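Local coordinates for protein nucleoporin NUP170 (PDB 5HAX) that is a nuclear pore protein, probably serving as a scaffold nucleoporin that combines a beta-propeller with an alpha-helical domain, at residues D492-A495 and K496-N500; E510-V513 and R514-N518. All blocks are in the same frame, centred on the assembly; numbering follows the deposited sequence.

Interaction 1 (D492-A495 and K496-N500)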
ATOM      1  N   ASP A 492      15.919  -3.010   6.213  1.00 45.02           N
ATOM      2  CA  ASP A 492      16.078  -1.883   7.127  1.00 44.85           C
ATOM      3  C   ASP A 492      16.362  -2.365   8.544  1.00 44.26           C
ATOM      4  O   ASP A 492      17.240  -1.825   9.226  1.00 48.28           O
ATOM      5  CB  ASP A 492      14.827  -1.005   7.107  1.00 45.93           C
ATOM      6  CG  ASP A 492      14.496  -0.486   5.723  1.00 45.10           C
ATOM      7  OD1 ASP A 492      15.405   0.042   5.047  1.00 51.26           O
ATOM      8  OD2 ASP A 492      13.324  -0.613   5.313  1.00 45.51           O
ATOM      9  N   ILE A 493      15.622  -3.378   9.003  1.00 47.98           N
ATOM     10  CA  ILE A 493      15.847  -3.933  10.335  1.00 46.90           C
ATOM     11  C   ILE A 493      17.213  -4.604  10.402  1.00 46.49           C
ATOM     12  O   ILE A 493      17.974  -4.415  11.359  1.00 44.49           O
ATOM     13  CB  ILE A 493      14.723  -4.921  10.694  1.00 48.36           C
ATOM     14  CG1 ILE A 493      13.374  -4.197  10.760  1.00 49.15           C
ATOM     15  CG2 ILE A 493      15.025  -5.629  12.016  1.00 52.05           C
ATOM     16  CD1 ILE A 493      12.183  -5.133  10.805  1.00 53.66           C
ATOM     17  N   PHE A 494      17.537  -5.409   9.390  1.00 42.58           N
ATOM     18  CA  PHE A 494      18.807  -6.124   9.386  1.00 49.55           C
ATOM     19  C   PHE A 494      19.983  -5.155   9.404  1.00 46.52           C
ATOM     20  O   PHE A 494      20.941  -5.344  10.163  1.00 46.78           O
ATOM     21  CB  PHE A 494      18.879  -7.042   8.168  1.00 44.95           C
ATOM     22  CG  PHE A 494      20.004  -8.032   8.222  1.00 51.06           C
ATOM     23  CD1 PHE A 494      21.158  -7.832   7.482  1.00 46.61           C
ATOM     24  CD2 PHE A 494      19.910  -9.160   9.016  1.00 53.42           C
ATOM     25  CE1 PHE A 494      22.194  -8.743   7.533  1.00 51.13           C
ATOM     26  CE2 PHE A 494      20.942 -10.075   9.070  1.00 57.67           C
ATOM     27  CZ  PHE A 494      22.086  -9.865   8.328  1.00 53.67           C
ATOM     28  N   ALA A 495      19.922  -4.103   8.584  1.00 49.50           N
ATOM     29  CA  ALA A 495      20.998  -3.119   8.557  1.00 50.64           C
ATOM     30  C   ALA A 495      21.123  -2.400   9.895  1.00 51.93           C
ATOM     31  O   ALA A 495      22.235  -2.201  10.401  1.00 48.55           O
ATOM     32  CB  ALA A 495      20.754  -2.113   7.433  1.00 42.12           C
ATOM     33  N   LYS A 496      19.994  -1.999  10.482  1.00 49.43           N
ATOM     34  CA  LYS A 496      20.025  -1.313  11.769  1.00 50.47           C
ATOM     35  C   LYS A 496      20.594  -2.217  12.855  1.00 49.20           C
ATOM     36  O   LYS A 496      21.437  -1.787  13.653  1.00 52.64           O
ATOM     37  CB  LYS A 496      18.617  -0.845  12.135  1.00 55.41           C
ATOM     38  CG  LYS A 496      18.523   0.008  13.395  1.00 57.65           C
ATOM     39  CD  LYS A 496      18.701   1.490  13.098  1.00 71.48           C
ATOM     40  CE  LYS A 496      18.150   2.344  14.231  1.00 89.12           C
ATOM     41  NZ  LYS A 496      18.225   3.799  13.931  1.00 99.47           N
ATOM     42  N   ALA A 497      20.150  -3.475  12.898  1.00 50.98           N
ATOM     43  CA  ALA A 497      20.651  -4.415  13.897  1.00 46.77           C
ATOM     44  C   ALA A 497      22.155  -4.615  13.757  1.00 57.77           C
ATOM     45  O   ALA A 497      22.892  -4.591  14.749  1.00 51.52           O
ATOM     46  CB  ALA A 497      19.916  -5.748  13.772  1.00 49.65           C
ATOM     47  N   LEU A 498      22.630  -4.814  12.525  1.00 49.61           N
ATOM     48  CA  LEU A 498      24.065  -4.951  12.299  1.00 53.87           C
ATOM     49  C   LEU A 498      24.816  -3.690  12.701  1.00 61.26           C
ATOM     50  O   LEU A 498      25.945  -3.772  13.199  1.00 57.61           O
ATOM     51  CB  LEU A 498      24.338  -5.283  10.832  1.00 51.55           C
ATOM     52  CG  LEU A 498      24.535  -6.761  10.488  1.00 53.01           C
ATOM     53  CD1 LEU A 498      23.395  -7.622  11.016  1.00 60.93           C
ATOM     54  CD2 LEU A 498      24.684  -6.924   8.985  1.00 60.36           C
ATOM     55  N   GLY A 499      24.209  -2.518  12.495  1.00 58.41           N
ATOM     56  CA  GLY A 499      24.843  -1.280  12.915  1.00 67.10           C
ATOM     57  C   GLY A 499      25.130  -1.236  14.403  1.00 62.64           C
ATOM     58  O   GLY A 499      26.061  -0.554  14.839  1.00 68.34           O
ATOM     59  N   ASN A 500      24.343  -1.962  15.200  1.00 61.94           N
ATOM     60  CA  ASN A 500      24.596  -2.066  16.632  1.00 67.66           C
ATOM     61  C   ASN A 500      25.651  -3.114  16.962  1.00 63.63           C
ATOM     62  O   ASN A 500      26.175  -3.111  18.081  1.00 77.41           O
ATOM     63  CB  ASN A 500      23.302  -2.399  17.375  1.00 63.10           C
ATOM     64  CG  ASN A 500      22.209  -1.375  17.134  1.00 66.51           C
ATOM     65  OD1 ASN A 500      22.486  -0.211  16.844  1.00 75.36           O
ATOM     66  ND2 ASN A 500      20.959  -1.806  17.254  1.00 69.89           N
TER
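Leu498 lays its CD1 methyl over one face of the Phe494 ring, one helical turn further on. CD1 stands 3.8 Å from the ring centroid and 15° off the ring normal. This is a CH-pi contact, shifted toward the rim near CZ. The second branch reaches the rim beside it, with Leu498 CD2 3.4 Å from Phe494 CE1. The ring gets there because CG lies anti to the backbone N (chi1 -168°), beside the carbonyl carbon and within reach of Leu498, although the CB itself points away. Leu498 CD1 also rests 3.5 Å from the carbonyl oxygen Phe494 O. That oxygen accepts Leu498 N at 3.0 Å in a nearly straight bond, N-H...O 168°. The same i to i+4 pattern joins Ala497 N to Ile493 O at 2.8 Å. Phe494 also packs on Thr525, Ala529 and Val532 of helix 522-533. An alanine here would take away the face that carries CD1, and is likely to leave Leu498 CD1 without its ring and open a gap against helix 522-533. The arrangement is an i, i+4 aromatic-aliphatic pair on the buried side of an alpha-helix, here helix 490-501, packed against helices 506-520 and 522-533.

Interaction 2 (E510-V513 and R514-N518)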
ATOM      1  N   GLU A 510      26.668 -13.340  15.482  1.00 76.12           N
ATOM      2  CA  GLU A 510      26.024 -14.645  15.381  1.00 81.61           C
ATOM      3  C   GLU A 510      24.738 -14.692  16.196  1.00 72.32           C
ATOM      4  O   GLU A 510      23.755 -15.319  15.784  1.00 68.30           O
ATOM      5  CB  GLU A 510      26.995 -15.730  15.845  1.00 88.31           C
ATOM      6  CG  GLU A 510      26.491 -17.149  15.672  1.00 94.44           C
ATOM      7  CD  GLU A 510      27.463 -18.174  16.221  1.00 98.18           C
ATOM      8  OE1 GLU A 510      28.501 -18.421  15.569  1.00 96.62           O
ATOM      9  OE2 GLU A 510      27.194 -18.727  17.308  1.00 99.56           O
ATOM     10  N   ARG A 511      24.723 -14.027  17.351  1.00 79.65           N
ATOM     11  CA  ARG A 511      23.521 -14.003  18.179  1.00 77.89           C
ATOM     12  C   ARG A 511      22.409 -13.215  17.500  1.00 76.74           C
ATOM     13  O   ARG A 511      21.264 -13.675  17.424  1.00 68.73           O
ATOM     14  CB  ARG A 511      23.844 -13.399  19.545  1.00 83.32           C
ATOM     15  CG  ARG A 511      22.790 -13.677  20.606  1.00105.77           C
ATOM     16  CD  ARG A 511      22.326 -12.401  21.300  1.00109.85           C
ATOM     17  NE  ARG A 511      23.442 -11.543  21.690  1.00118.85           N
ATOM     18  CZ  ARG A 511      24.284 -11.808  22.684  1.00119.81           C
ATOM     19  NH1 ARG A 511      24.149 -12.920  23.398  1.00117.00           N
ATOM     20  NH2 ARG A 511      25.268 -10.964  22.961  1.00118.29           N
ATOM     21  N   GLU A 512      22.729 -12.017  17.006  1.00 73.25           N
ATOM     22  CA  GLU A 512      21.733 -11.205  16.316  1.00 70.69           C
ATOM     23  C   GLU A 512      21.240 -11.901  15.053  1.00 59.23           C
ATOM     24  O   GLU A 512      20.046 -11.849  14.732  1.00 51.32           O
ATOM     25  CB  GLU A 512      22.327  -9.837  15.981  1.00 65.94           C
ATOM     26  CG  GLU A 512      21.298  -8.736  15.787  1.00 72.36           C
ATOM     27  CD  GLU A 512      20.632  -8.315  17.085  1.00 71.17           C
ATOM     28  OE1 GLU A 512      21.085  -8.756  18.162  1.00 79.25           O
ATOM     29  OE2 GLU A 512      19.655  -7.540  17.029  1.00 72.34           O
ATOM     30  N   VAL A 513      22.145 -12.565  14.330  1.00 52.24           N
ATOM     31  CA  VAL A 513      21.764 -13.263  13.103  1.00 62.43           C
ATOM     32  C   VAL A 513      20.804 -14.405  13.416  1.00 62.25           C
ATOM     33  O   VAL A 513      19.896 -14.705  12.631  1.00 51.70           O
ATOM     34  CB  VAL A 513      23.023 -13.765  12.369  1.00 55.45           C
ATOM     35  CG1 VAL A 513      22.665 -14.810  11.309  1.00 56.76           C
ATOM     36  CG2 VAL A 513      23.773 -12.599  11.740  1.00 59.28           C
ATOM     37  N   ARG A 514      20.997 -15.072  14.556  1.00 62.51           N
ATOM     38  CA  ARG A 514      20.139 -16.203  14.890  1.00 60.76           C
ATOM     39  C   ARG A 514      18.709 -15.755  15.170  1.00 51.45           C
ATOM     40  O   ARG A 514      17.764 -16.506  14.905  1.00 52.24           O
ATOM     41  CB  ARG A 514      20.710 -16.964  16.086  1.00 69.75           C
ATOM     42  CG  ARG A 514      20.146 -18.371  16.242  1.00 80.48           C
ATOM     43  CD  ARG A 514      20.912 -19.178  17.281  1.00 93.58           C
ATOM     44  NE  ARG A 514      22.331 -19.297  16.951  1.00102.60           N
ATOM     45  CZ  ARG A 514      23.168 -20.152  17.530  1.00109.10           C
ATOM     46  NH1 ARG A 514      22.735 -20.982  18.470  1.00111.65           N
ATOM     47  NH2 ARG A 514      24.442 -20.182  17.163  1.00108.50           N
ATOM     48  N   LYS A 515      18.531 -14.541  15.698  1.00 53.85           N
ATOM     49  CA  LYS A 515      17.189 -13.981  15.832  1.00 50.35           C
ATOM     50  C   LYS A 515      16.491 -13.927  14.480  1.00 47.55           C
ATOM     51  O   LYS A 515      15.319 -14.302  14.356  1.00 48.43           O
ATOM     52  CB  LYS A 515      17.254 -12.580  16.440  1.00 61.25           C
ATOM     53  CG  LYS A 515      17.981 -12.472  17.769  1.00 67.79           C
ATOM     54  CD  LYS A 515      18.008 -11.021  18.234  1.00 71.95           C
ATOM     55  CE  LYS A 515      18.779 -10.848  19.531  1.00 85.77           C
ATOM     56  NZ  LYS A 515      18.832  -9.418  19.950  1.00 88.69           N
ATOM     57  N   PHE A 516      17.202 -13.458  13.451  1.00 53.91           N
ATOM     58  CA  PHE A 516      16.607 -13.339  12.123  1.00 47.69           C
ATOM     59  C   PHE A 516      16.293 -14.706  11.530  1.00 46.36           C
ATOM     60  O   PHE A 516      15.243 -14.890  10.904  1.00 49.28           O
ATOM     61  CB  PHE A 516      17.541 -12.557  11.200  1.00 48.47           C
ATOM     62  CG  PHE A 516      17.579 -11.083  11.481  1.00 51.26           C
ATOM     63  CD1 PHE A 516      16.621 -10.240  10.947  1.00 46.44           C
ATOM     64  CD2 PHE A 516      18.575 -10.539  12.273  1.00 49.95           C
ATOM     65  CE1 PHE A 516      16.652  -8.884  11.203  1.00 51.09           C
ATOM     66  CE2 PHE A 516      18.611  -9.183  12.531  1.00 51.88           C
ATOM     67  CZ  PHE A 516      17.648  -8.355  11.995  1.00 48.38           C
ATOM     68  N   ILE A 517      17.193 -15.677  11.709  1.00 49.85           N
ATOM     69  CA  ILE A 517      16.976 -17.008  11.147  1.00 48.73           C
ATOM     70  C   ILE A 517      15.753 -17.659  11.777  1.00 51.76           C
ATOM     71  O   ILE A 517      14.954 -18.309  11.092  1.00 51.17           O
ATOM     72  CB  ILE A 517      18.238 -17.873  11.331  1.00 53.05           C
ATOM     73  CG1 ILE A 517      19.381 -17.320  10.473  1.00 57.83           C
ATOM     74  CG2 ILE A 517      17.954 -19.331  10.963  1.00 49.47           C
ATOM     75  CD1 ILE A 517      20.720 -17.993  10.713  1.00 56.30           C
ATOM     76  N   ASN A 518      15.584 -17.497  13.090  1.00 52.08           N
ATOM     77  CA  ASN A 518      14.455 -18.113  13.776  1.00 61.96           C
ATOM     78  C   ASN A 518      13.117 -17.529  13.341  1.00 56.75           C
ATOM     79  O   ASN A 518      12.096 -18.216  13.449  1.00 62.89           O
ATOM     80  CB  ASN A 518      14.616 -17.969  15.290  1.00 68.08           C
ATOM     81  CG  ASN A 518      15.732 -18.836  15.846  1.00 77.88           C
ATOM     82  OD1 ASN A 518      16.193 -19.772  15.192  1.00 72.74           O
ATOM     83  ND2 ASN A 518      16.165 -18.532  17.063  1.00 83.98           N
TER
HETATM   84  O   HOH W   1      17.719  -6.345  19.440  1.00 78.97           O
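Lys515 and Glu512 meet in a salt bridge one turn apart on helix 506-520. From CB outward, Lys515 runs along the preceding turn. Its CB sits 3.4 Å from Glu512 O. CG lies beside the backbone N (chi1 -55°), which turns the chain back toward the earlier residues and puts CG 3.5 Å from Arg511 O. The rest of the chain is extended. CD comes near the Glu512 carboxylate, and CE is 3.4 Å from Glu512 OE1. NZ ends the path with a hydrogen bond of 3.0 Å to Glu512 OE1. It arrives from above the carboxylate plane, 38° out of it. A water weakly bridges NZ and Glu512 OE2. Glu512 bends at chi2 to bring its carboxylate across the end of the lysine chain, and OE2 also takes a weak hydrogen bond from Trp47 NE1.

A second salt bridge spans four residues. Glu510 and Arg514 lie side by side and point the same way, with Glu510 OE2 3.1 Å from Arg514 NH2. Their carboxylate and guanidinium planes are 20° apart, yet the oxygen meets the guanidinium obliquely. Away from these charges, Val513 CG1 touches Ile517 CD1 at 3.8 Å. Phe516 turns its ring edge to Glu512 O, with CD2 3.2 Å from that oxygen, while the ring stacks with Trp47. The pattern is that of an amphipathic alpha-helix. Its i, i+3 and i, i+4 salt bridges join exposed or partly exposed side chains, and Phe516 and Val513 are buried.

Interactions 1 and 2 lie on consecutive helices, 490-501 and 506-520, with their centres about 12 Å apart. They touch directly. Phe516 is the main link: its CZ comes within 3.6 Å of Phe494 CA, and its CE1 within 3.7 Å of Ile493 CG2. The Phe494 and Phe516 rings also meet edge to face. Ala497 also takes part, its CB 3.7 Å from Glu512 OE2. The salt-bridged Glu512 of interaction 2 thus also packs on the helix of interaction 1. Both helices contact helix 522-533, and Trp47 touches Ile493 as well as Phe516. A phosphate ion, probably from the crystallisation liquor, lies about 5 Å from the Glu512 side chain.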